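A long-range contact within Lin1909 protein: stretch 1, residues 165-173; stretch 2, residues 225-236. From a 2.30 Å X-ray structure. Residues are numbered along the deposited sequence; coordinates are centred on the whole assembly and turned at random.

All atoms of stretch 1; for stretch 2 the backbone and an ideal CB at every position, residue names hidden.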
ATOM      1  N   ALA A 165       5.093 -10.426 -43.579  1.00 18.66           N
ATOM      2  CA  ALA A 165       3.975 -11.051 -44.280  1.00 20.75           C
ATOM      3  C   ALA A 165       4.116 -12.567 -44.419  1.00 21.46           C
ATOM      4  O   ALA A 165       3.144 -13.256 -44.719  1.00 22.87           O
ATOM      5  CB  ALA A 165       3.788 -10.400 -45.661  1.00 21.40           C
ATOM      6  N   LYS A 166       5.320 -13.086 -44.200  1.00 23.20           N
ATOM      7  CA  LYS A 166       5.544 -14.529 -44.279  1.00 24.18           C
ATOM      8  C   LYS A 166       5.005 -15.181 -43.013  1.00 24.74           C
ATOM      9  O   LYS A 166       4.847 -16.402 -42.946  1.00 25.59           O
ATOM     10  CB  LYS A 166       7.037 -14.851 -44.368  1.00 24.80           C
ATOM     11  CG  LYS A 166       7.740 -14.352 -45.610  1.00 27.00           C
ATOM     12  CD  LYS A 166       9.204 -14.773 -45.598  1.00 27.51           C
ATOM     13  CE  LYS A 166       9.961 -14.205 -46.793  1.00 29.75           C
ATOM     14  NZ  LYS A 166      11.411 -14.563 -46.756  1.00 31.19           N
ATOM     15  N   HIS A 167       4.726 -14.362 -42.005  1.00 23.74           N
ATOM     16  CA  HIS A 167       4.247 -14.890 -40.742  1.00 21.61           C
ATOM     17  C   HIS A 167       2.931 -14.292 -40.248  1.00 21.29           C
ATOM     18  O   HIS A 167       2.219 -14.916 -39.469  1.00 20.02           O
ATOM     19  CB  HIS A 167       5.343 -14.719 -39.690  1.00 20.80           C
ATOM     20  CG  HIS A 167       6.679 -15.246 -40.122  1.00 20.65           C
ATOM     21  ND1 HIS A 167       7.661 -14.440 -40.664  1.00 21.68           N
ATOM     22  CD2 HIS A 167       7.192 -16.497 -40.106  1.00 20.98           C
ATOM     23  CE1 HIS A 167       8.716 -15.172 -40.960  1.00 20.26           C
ATOM     24  NE2 HIS A 167       8.461 -16.426 -40.632  1.00 20.16           N
ATOM     25  N   HIS A 168       2.603 -13.088 -40.704  1.00 23.01           N
ATOM     26  CA  HIS A 168       1.366 -12.440 -40.289  1.00 24.11           C
ATOM     27  C   HIS A 168       0.480 -12.023 -41.469  1.00 23.83           C
ATOM     28  O   HIS A 168       0.968 -11.513 -42.477  1.00 23.61           O
ATOM     29  CB  HIS A 168       1.659 -11.190 -39.436  1.00 25.39           C
ATOM     30  CG  HIS A 168       2.208 -11.479 -38.070  1.00 27.18           C
ATOM     31  ND1 HIS A 168       2.031 -12.687 -37.432  1.00 29.72           N
ATOM     32  CD2 HIS A 168       2.883 -10.691 -37.200  1.00 29.52           C
ATOM     33  CE1 HIS A 168       2.577 -12.631 -36.228  1.00 31.50           C
ATOM     34  NE2 HIS A 168       3.101 -11.431 -36.062  1.00 29.66           N
ATOM     35  N   PRO A 169      -0.839 -12.250 -41.358  1.00 23.29           N
ATOM     36  CA  PRO A 169      -1.759 -11.871 -42.429  1.00 23.31           C
ATOM     37  C   PRO A 169      -2.070 -10.391 -42.275  1.00 24.08           C
ATOM     38  O   PRO A 169      -1.876  -9.828 -41.200  1.00 23.19           O
ATOM     39  CB  PRO A 169      -2.978 -12.739 -42.157  1.00 22.72           C
ATOM     40  CG  PRO A 169      -2.990 -12.817 -40.674  1.00 23.42           C
ATOM     41  CD  PRO A 169      -1.531 -13.067 -40.344  1.00 23.97           C
ATOM     42  N   ASN A 170      -2.547  -9.760 -43.341  1.00 24.51           N
ATOM     43  CA  ASN A 170      -2.871  -8.347 -43.277  1.00 23.96           C
ATOM     44  C   ASN A 170      -4.039  -8.148 -42.306  1.00 24.28           C
ATOM     45  O   ASN A 170      -4.869  -9.036 -42.140  1.00 23.27           O
ATOM     46  CB  ASN A 170      -3.240  -7.838 -44.667  1.00 23.59           C
ATOM     47  CG  ASN A 170      -3.363  -6.330 -44.719  1.00 23.95           C
ATOM     48  OD1 ASN A 170      -2.513  -5.609 -44.184  1.00 21.96           O
ATOM     49  ND2 ASN A 170      -4.413  -5.840 -45.376  1.00 22.76           N
ATOM     50  N   LYS A 171      -4.080  -6.989 -41.651  1.00 24.33           N
ATOM     51  CA  LYS A 171      -5.142  -6.667 -40.700  1.00 24.70           C
ATOM     52  C   LYS A 171      -5.082  -7.447 -39.379  1.00 24.87           C
ATOM     53  O   LYS A 171      -6.040  -7.453 -38.613  1.00 26.12           O
ATOM     54  CB  LYS A 171      -6.504  -6.867 -41.366  1.00 25.17           C
ATOM     55  CG  LYS A 171      -6.741  -5.961 -42.567  1.00 26.48           C
ATOM     56  CD  LYS A 171      -6.918  -4.515 -42.135  1.00 26.72           C
ATOM     57  CE  LYS A 171      -7.077  -3.585 -43.330  1.00 26.74           C
ATOM     58  NZ  LYS A 171      -7.122  -2.158 -42.886  1.00 26.36           N
ATOM     59  N   LYS A 172      -3.956  -8.102 -39.124  1.00 24.55           N
ATOM     60  CA  LYS A 172      -3.751  -8.862 -37.887  1.00 25.39           C
ATOM     61  C   LYS A 172      -3.759  -7.923 -36.673  1.00 24.60           C
ATOM     62  O   LYS A 172      -3.190  -6.829 -36.732  1.00 24.72           O
ATOM     63  CB  LYS A 172      -2.397  -9.575 -37.957  1.00 26.79           C
ATOM     64  CG  LYS A 172      -1.834 -10.054 -36.629  1.00 26.50           C
ATOM     65  CD  LYS A 172      -2.436 -11.367 -36.202  1.00 28.56           C
ATOM     66  CE  LYS A 172      -1.632 -11.970 -35.063  1.00 29.09           C
ATOM     67  NZ  LYS A 172      -0.182 -11.899 -35.380  1.00 29.76           N
ATOM     68  N   LEU A 173      -4.402  -8.332 -35.582  1.00 22.61           N
ATOM     69  CA  LEU A 173      -4.412  -7.490 -34.389  1.00 21.40           C
ATOM     70  C   LEU A 173      -3.201  -7.813 -33.531  1.00 20.51           C
ATOM     71  O   LEU A 173      -2.923  -8.966 -33.226  1.00 19.61           O
ATOM     72  CB  LEU A 173      -5.701  -7.657 -33.586  1.00 23.34           C
ATOM     73  CG  LEU A 173      -6.767  -6.581 -33.872  1.00 25.16           C
ATOM     74  CD1 LEU A 173      -7.159  -6.615 -35.348  1.00 25.21           C
ATOM     75  CD2 LEU A 173      -7.990  -6.814 -33.003  1.00 23.09           C
ATOM     76  N   UNK A 225      -0.213 -17.944 -26.717  1.00 23.05           N
ATOM     77  CA  UNK A 225      -1.580 -18.122 -27.195  1.00 23.24           C
ATOM     78  C   UNK A 225      -1.827 -17.556 -28.584  1.00 23.58           C
ATOM     79  O   UNK A 225      -2.955 -17.212 -28.916  1.00 25.39           O
ATOM     80  CB  UNK A 225      -2.554 -17.472 -26.210  1.00 23.24           C
ATOM     81  N   UNK A 226      -0.779 -17.451 -29.392  1.00 23.14           N
ATOM     82  CA  UNK A 226      -0.909 -16.922 -30.748  1.00 24.00           C
ATOM     83  C   UNK A 226       0.209 -17.540 -31.575  1.00 22.91           C
ATOM     84  O   UNK A 226       1.322 -17.028 -31.615  1.00 23.38           O
ATOM     85  CB  UNK A 226      -0.846 -15.393 -30.772  1.00 24.00           C
ATOM     86  N   UNK A 227      -0.080 -18.661 -32.246  1.00 23.61           N
ATOM     87  CA  UNK A 227       0.919 -19.357 -33.068  1.00 22.56           C
ATOM     88  C   UNK A 227       1.749 -18.466 -33.981  1.00 21.72           C
ATOM     89  O   UNK A 227       2.963 -18.644 -34.094  1.00 22.56           O
ATOM     90  CB  UNK A 227       0.214 -20.407 -33.929  1.00 22.56           C
ATOM     91  N   UNK A 228       1.106 -17.505 -34.626  1.00 20.78           N
ATOM     92  CA  UNK A 228       1.816 -16.614 -35.537  1.00 20.96           C
ATOM     93  C   UNK A 228       2.930 -15.850 -34.821  1.00 20.20           C
ATOM     94  O   UNK A 228       4.010 -15.643 -35.371  1.00 18.19           O
ATOM     95  CB  UNK A 228       0.837 -15.631 -36.181  1.00 20.96           C
ATOM     96  N   UNK A 229       2.664 -15.436 -33.587  1.00 18.80           N
ATOM     97  CA  UNK A 229       3.660 -14.729 -32.810  1.00 19.60           C
ATOM     98  C   UNK A 229       4.872 -15.632 -32.595  1.00 19.89           C
ATOM     99  O   UNK A 229       6.028 -15.201 -32.735  1.00 18.72           O
ATOM    100  CB  UNK A 229       3.078 -14.267 -31.473  1.00 19.60           C
ATOM    101  N   UNK A 230       4.609 -16.890 -32.258  1.00 18.02           N
ATOM    102  CA  UNK A 230       5.698 -17.829 -32.042  1.00 18.70           C
ATOM    103  C   UNK A 230       6.586 -17.946 -33.286  1.00 18.59           C
ATOM    104  O   UNK A 230       7.802 -18.098 -33.176  1.00 16.71           O
ATOM    105  CB  UNK A 230       5.141 -19.201 -31.658  1.00 18.70           C
ATOM    106  N   UNK A 231       5.975 -17.877 -34.466  1.00 17.22           N
ATOM    107  CA  UNK A 231       6.732 -17.961 -35.713  1.00 20.61           C
ATOM    108  C   UNK A 231       7.817 -16.888 -35.795  1.00 20.26           C
ATOM    109  O   UNK A 231       8.888 -17.110 -36.373  1.00 19.71           O
ATOM    110  CB  UNK A 231       5.787 -17.836 -36.910  1.00 20.61           C
ATOM    111  N   UNK A 232       7.539 -15.720 -35.227  1.00 20.20           N
ATOM    112  CA  UNK A 232       8.520 -14.644 -35.252  1.00 19.42           C
ATOM    113  C   UNK A 232       9.800 -15.097 -34.574  1.00 17.75           C
ATOM    114  O   UNK A 232      10.891 -14.954 -35.125  1.00 17.11           O
ATOM    115  CB  UNK A 232       7.969 -13.388 -34.574  1.00 19.42           C
ATOM    116  N   UNK A 233       9.677 -15.657 -33.379  1.00 16.85           N
ATOM    117  CA  UNK A 233      10.867 -16.115 -32.677  1.00 17.29           C
ATOM    118  C   UNK A 233      11.484 -17.316 -33.394  1.00 19.24           C
ATOM    119  O   UNK A 233      12.708 -17.502 -33.374  1.00 19.57           O
ATOM    120  CB  UNK A 233      10.528 -16.474 -31.229  1.00 17.29           C
ATOM    121  N   UNK A 234      10.637 -18.125 -34.031  1.00 19.26           N
ATOM    122  CA  UNK A 234      11.105 -19.303 -34.758  1.00 20.07           C
ATOM    123  C   UNK A 234      12.008 -18.847 -35.893  1.00 20.55           C
ATOM    124  O   UNK A 234      13.087 -19.410 -36.109  1.00 22.36           O
ATOM    125  CB  UNK A 234       9.933 -20.130 -35.291  1.00 20.07           C
ATOM    126  N   UNK A 235      11.566 -17.815 -36.608  1.00 20.78           N
ATOM    127  CA  UNK A 235      12.333 -17.265 -37.724  1.00 20.76           C
ATOM    128  C   UNK A 235      13.715 -16.802 -37.249  1.00 22.40           C
ATOM    129  O   UNK A 235      14.726 -17.090 -37.884  1.00 23.57           O
ATOM    130  CB  UNK A 235      11.576 -16.104 -38.372  1.00 20.76           C
ATOM    131  N   UNK A 236      13.763 -16.088 -36.131  1.00 22.82           N
ATOM    132  CA  UNK A 236      15.044 -15.623 -35.601  1.00 22.44           C
ATOM    133  C   UNK A 236      15.980 -16.805 -35.355  1.00 21.94           C
ATOM    134  O   UNK A 236      17.149 -16.766 -35.721  1.00 20.89           O
ATOM    135  CB  UNK A 236      14.836 -14.832 -34.308  1.00 22.44           C
TER

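Position 225 precedes the helix, and nothing of stretch 1 lies within 5.5 Å of its ideal CB, so the contact sets no demand on it; the residue is Thr225.

Position 226 stands immediately before the first turn of the helix, with phi/psi of -153/93, the extended backbone typical of an N-cap. Its CB points toward stretch 1, where the ammonium group of Lys172 is the nearest charge. A short acceptor such as Asp, Asn, Ser or Thr would suit the cap, and the lysine favours an acid. The residue is Asp226. Its OD1 takes a weak capping bond from the backbone N of 229 (3.4 Å) and also forms a salt bridge with Lys172 NZ at 3.5 Å, so one carboxylate oxygen serves both the helix end and the contact.

Position 227 opens the helix out of reach of stretch 1. A first-turn residue needs no partner for its backbone N, and phi of -46 is compatible with proline; it is Pro227.

Position 228 lies at the centre of the contact. Its ideal CB is 3.4 Å from His168 ND1, 3.6 Å from His167 O and 4.0 Å from Lys172 NZ. The room next to CB is therefore tight, yet a positive charge is close by, and an acid, or perhaps Gln, would suit. The residue is Glu228. With chi1 m and chi2 t, its CB sits at the edge of the His168 ring and the rest of the chain leads away from the ring, and OE1 forms a salt bridge with Lys172 NZ at 3.2 Å. Its OE2 lies 3.4 Å from Pro169 CD, packing the carboxylate against the proline ring as well.

At 229 the CB points away, though it remains 5.1 Å from His168 CE1. A small or polar residue would fit. Ser229 OG donates to Asp226 OD1 at 2.6 Å, strengthening the cap, and accepts from a water oxygen at 3.0 Å; this water oxygen also hydrogen-bonds to His168 NE2 at 2.8 Å, linking the two stretches.

Position 230 points away and is free of stretch 1, so any helix-compatible side chain would do; it is Glu230.

The CB of 231 points toward stretch 1, 3.7 Å from His167 CD2. A medium-length side chain, polar or aliphatic, could run alongside the imidazole. Gln231 does so, bringing OE1 to 3.3 Å from His167 CD2, at the ring edge and near its plane.

Position 232 points sideways, its ideal CB 5.5 Å from His168 NE2, leaving space for a branched aliphatic chain that can bring its end nearer and touch both histidines. Leu232 fills it: CD1 lies 3.8 Å from His167 CB and 3.6 Å from His168 NE2.

Position 233 is out of reach, leaving the choice open; it holds Phe233. At 234 CB points toward stretch 1 but meets nothing within 5.5 Å, so many side chains would suit; the end of Gln234 leads away.

At 235 the CB again points toward stretch 1, already 3.9 Å from His167 NE2. A small residue suffices, and Ala235 makes that contact with its methyl group alone.

At 236 nothing of stretch 1 lies within 5.5 Å, so any helix-compatible residue would do; it is Leu236.

Stretch 2, residues 225-236: TDPESEQLFQAL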
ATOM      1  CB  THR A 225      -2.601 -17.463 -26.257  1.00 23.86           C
ATOM      2  OG1 THR A 225      -2.472 -16.034 -26.333  1.00 24.09           O
ATOM      3  CG2 THR A 225      -2.373 -17.915 -24.818  1.00 24.95           C
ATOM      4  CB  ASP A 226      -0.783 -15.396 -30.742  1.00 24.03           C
ATOM      5  CG  ASP A 226      -1.030 -14.778 -32.112  1.00 24.73           C
ATOM      6  OD1 ASP A 226      -0.199 -13.956 -32.546  1.00 22.93           O
ATOM      7  OD2 ASP A 226      -2.057 -15.102 -32.753  1.00 27.77           O
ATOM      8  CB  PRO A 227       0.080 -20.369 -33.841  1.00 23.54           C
ATOM      9  CG  PRO A 227      -1.010 -20.717 -32.840  1.00 23.03           C
ATOM     10  CD  PRO A 227      -1.385 -19.350 -32.294  1.00 21.83           C
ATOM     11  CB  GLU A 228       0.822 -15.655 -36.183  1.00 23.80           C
ATOM     12  CG  GLU A 228      -0.395 -16.383 -36.743  1.00 28.40           C
ATOM     13  CD  GLU A 228      -1.351 -15.474 -37.485  1.00 30.77           C
ATOM     14  OE1 GLU A 228      -1.568 -14.333 -37.018  1.00 33.07           O
ATOM     15  OE2 GLU A 228      -1.897 -15.909 -38.523  1.00 32.56           O
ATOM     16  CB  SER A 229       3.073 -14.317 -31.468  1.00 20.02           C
ATOM     17  OG  SER A 229       2.139 -13.272 -31.640  1.00 22.21           O
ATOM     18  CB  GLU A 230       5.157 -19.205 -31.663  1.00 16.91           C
ATOM     19  CG  GLU A 230       6.261 -20.181 -31.334  1.00 18.79           C
ATOM     20  CD  GLU A 230       5.750 -21.557 -30.971  1.00 20.32           C
ATOM     21  OE1 GLU A 230       4.771 -21.649 -30.201  1.00 20.11           O
ATOM     22  OE2 GLU A 230       6.342 -22.546 -31.448  1.00 21.15           O
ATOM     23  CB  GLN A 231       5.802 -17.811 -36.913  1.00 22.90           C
ATOM     24  CG  GLN A 231       4.924 -19.007 -37.199  1.00 26.96           C
ATOM     25  CD  GLN A 231       4.149 -18.820 -38.488  1.00 31.70           C
ATOM     26  OE1 GLN A 231       4.735 -18.577 -39.555  1.00 31.86           O
ATOM     27  NE2 GLN A 231       2.825 -18.921 -38.402  1.00 32.83           N
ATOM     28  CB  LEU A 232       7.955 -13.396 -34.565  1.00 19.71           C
ATOM     29  CG  LEU A 232       7.134 -12.468 -35.472  1.00 20.92           C
ATOM     30  CD1 LEU A 232       6.137 -13.287 -36.290  1.00 23.39           C
ATOM     31  CD2 LEU A 232       6.430 -11.416 -34.637  1.00 16.88           C
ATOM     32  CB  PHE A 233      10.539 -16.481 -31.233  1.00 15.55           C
ATOM     33  CG  PHE A 233       9.995 -15.341 -30.424  1.00 16.09           C
ATOM     34  CD1 PHE A 233       8.624 -15.144 -30.307  1.00 12.84           C
ATOM     35  CD2 PHE A 233      10.860 -14.449 -29.788  1.00 15.78           C
ATOM     36  CE1 PHE A 233       8.119 -14.080 -29.575  1.00 12.61           C
ATOM     37  CE2 PHE A 233      10.364 -13.379 -29.052  1.00 12.74           C
ATOM     38  CZ  PHE A 233       8.988 -13.196 -28.946  1.00 14.25           C
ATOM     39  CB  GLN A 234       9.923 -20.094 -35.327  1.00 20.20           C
ATOM     40  CG  GLN A 234      10.325 -21.407 -35.995  1.00 18.88           C
ATOM     41  CD  GLN A 234      11.033 -22.356 -35.040  1.00 21.11           C
ATOM     42  OE1 GLN A 234      10.450 -22.821 -34.056  1.00 22.23           O
ATOM     43  NE2 GLN A 234      12.298 -22.642 -35.322  1.00 20.04           N
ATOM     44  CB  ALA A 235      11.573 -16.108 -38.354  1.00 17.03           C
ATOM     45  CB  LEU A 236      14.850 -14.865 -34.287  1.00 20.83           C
ATOM     46  CG  LEU A 236      16.173 -14.577 -33.568  1.00 22.94           C
ATOM     47  CD1 LEU A 236      17.037 -13.633 -34.417  1.00 20.94           C
ATOM     48  CD2 LEU A 236      15.891 -13.969 -32.200  1.00 23.04           C
TER
HETATM   49  O   HOH W   1       3.641 -11.371 -33.349  1.00 17.98           O
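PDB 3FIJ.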